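Local coordinates for small S protein (Podospora anserina, PDB 2WVO) that mediates heterokaryon incompatibility, triggering a lethal reaction on meeting the prion form of its allelic partner, and forms homodimers, at the interface of chains A and B. Coordinates in Å, arbitrary orientation; residue numbers count along the deposited sequence, not the author numbering. Chains: chain A/B, Small S protein.

The interface of chains A and B. Residues chain A 79, 82-83, 85-86, 169; chain B 96, 100.
B:Arg100 reaches across the dimer interface to A:Glu86 and grips a single carboxylate oxygen with the end of its guanidinium. B:Arg100 NH1 lies 2.5 Å from A:Glu86 OE2, nearly along the C-O axis. B:Arg100 NH2 lies 2.8 Å from the same A:Glu86 OE2 but comes from above the carboxylate plane. The two planes are turned 47° apart, consistent with both nitrogens converging on one oxygen instead of pairing side by side with two. B:Arg100 NH1 also donates to the hydroxyl A:Ser82 OG (2.9 Å), which sits almost exactly in the guanidinium plane; a small polar side chain suits this spot, since it accepts a bond while letting the arginine lie close. A longer salt bridge, 3.5 Å from A:Glu169 OE1 to B:Arg100 NE, flanks the group, so that acids on two helices probably balance its charge.

B:Lys96 forms a separate ion pair, B:Lys96 NZ to A:Glu85 OE2 at 2.7 Å. Its chain, bent at chi3 (145°) and chi4 (-58°), brings NZ to the anti side of that oxygen, but well tilted out of the carboxylate plane, while CE packs on A:Glu85 CB.

Apolar contacts support the arginine stem: A:Leu79 CD2 meets B:Arg100 CB at 3.7 Å, and A:Ile83 CG1 touches CD. Leucine and isoleucine suit the place because their apolar branches pack on the stem's methylenes without competing for the guanidinium's N-H groups.

Helix 75-104 of each chain supplies most of this patch, joined by A:Glu169 from helix 153-172; two-fold symmetry repeats it in the homodimer.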
loop_
_atom_site.group_PDB
_atom_site.type_symbol
_atom_site.label_atom_id
_atom_site.label_comp_id
_atom_site.label_asym_id
_atom_site.label_seq_id
_atom_site.Cartn_x
_atom_site.Cartn_y
_atom_site.Cartn_z
ATOM N N LEU A 79 -11.200 -4.747 -14.502
ATOM C CA LEU A 79 -10.054 -3.916 -14.123
ATOM C C LEU A 79 -10.488 -2.759 -13.216
ATOM O O LEU A 79 -9.915 -2.568 -12.161
ATOM C CB LEU A 79 -9.333 -3.386 -15.367
ATOM C CG LEU A 79 -8.228 -4.246 -15.989
ATOM C CD1 LEU A 79 -8.223 -4.152 -17.507
ATOM C CD2 LEU A 79 -6.865 -3.840 -15.435
ATOM N N SER A 82 -11.276 -3.875 -9.613
ATOM C CA SER A 82 -10.076 -4.206 -8.877
ATOM C C SER A 82 -9.407 -2.924 -8.378
ATOM O O SER A 82 -9.056 -2.812 -7.206
ATOM C CB SER A 82 -9.139 -4.990 -9.796
ATOM O OG SER A 82 -7.909 -5.239 -9.147
ATOM N N ILE A 83 -9.285 -1.948 -9.275
ATOM C CA ILE A 83 -8.635 -0.675 -8.970
ATOM C C ILE A 83 -9.330 0.082 -7.829
ATOM O O ILE A 83 -8.693 0.593 -6.913
ATOM C CB ILE A 83 -8.570 0.215 -10.246
ATOM C CG1 ILE A 83 -7.455 -0.280 -11.171
ATOM C CG2 ILE A 83 -8.347 1.676 -9.861
ATOM C CD1 ILE A 83 -7.656 0.060 -12.659
ATOM N N GLU A 85 -11.446 -1.195 -5.613
ATOM C CA GLU A 85 -11.207 -1.980 -4.401
ATOM C C GLU A 85 -9.825 -1.679 -3.788
ATOM O O GLU A 85 -9.700 -1.559 -2.568
ATOM C CB GLU A 85 -11.343 -3.479 -4.697
ATOM C CG GLU A 85 -12.775 -3.928 -4.815
ATOM C CD GLU A 85 -12.930 -5.336 -5.353
ATOM O OE1 GLU A 85 -14.037 -5.897 -5.217
ATOM O OE2 GLU A 85 -11.961 -5.892 -5.916
ATOM N N GLU A 86 -8.802 -1.553 -4.640
ATOM C CA GLU A 86 -7.448 -1.206 -4.188
ATOM C C GLU A 86 -7.391 0.193 -3.542
ATOM O O GLU A 86 -6.715 0.380 -2.539
ATOM C CB GLU A 86 -6.351 -1.449 -5.286
ATOM C CG GLU A 86 -5.027 -2.086 -4.656
ATOM C CD GLU A 86 -4.016 -2.662 -5.644
ATOM O OE1 GLU A 86 -2.779 -2.597 -5.387
ATOM O OE2 GLU A 86 -4.412 -3.213 -6.673
ATOM N N GLU A 169 -4.739 4.513 -14.642
ATOM C CA GLU A 169 -5.121 3.155 -15.061
ATOM C C GLU A 169 -6.585 3.057 -15.483
ATOM O O GLU A 169 -6.906 2.404 -16.475
ATOM C CB GLU A 169 -4.890 2.157 -13.923
ATOM C CG GLU A 169 -3.438 1.828 -13.599
ATOM C CD GLU A 169 -3.326 0.565 -12.740
ATOM O OE1 GLU A 169 -3.726 -0.538 -13.214
ATOM O OE2 GLU A 169 -2.839 0.671 -11.592
ATOM N N LYS B 96 -3.904 -8.360 -6.262
ATOM C CA LYS B 96 -4.812 -7.593 -7.100
ATOM C C LYS B 96 -4.084 -6.987 -8.301
ATOM O O LYS B 96 -4.584 -7.046 -9.411
ATOM C CB LYS B 96 -5.467 -6.468 -6.305
ATOM C CG LYS B 96 -6.423 -6.905 -5.225
ATOM C CD LYS B 96 -7.061 -5.674 -4.650
ATOM C CE LYS B 96 -8.484 -5.919 -4.248
ATOM N NZ LYS B 96 -9.344 -6.377 -5.333
ATOM N N ARG B 100 -4.600 -7.896 -12.340
ATOM C CA ARG B 100 -4.841 -6.885 -13.378
ATOM C C ARG B 100 -3.871 -7.055 -14.555
ATOM O O ARG B 100 -4.235 -6.834 -15.717
ATOM C CB ARG B 100 -4.778 -5.465 -12.811
ATOM C CG ARG B 100 -5.909 -5.161 -11.845
ATOM C CD ARG B 100 -6.113 -3.666 -11.631
ATOM N NE ARG B 100 -4.955 -3.019 -11.008
ATOM C CZ ARG B 100 -4.712 -2.996 -9.700
ATOM N NH1 ARG B 100 -5.536 -3.602 -8.842
ATOM N NH2 ARG B 100 -3.636 -2.374 -9.237
#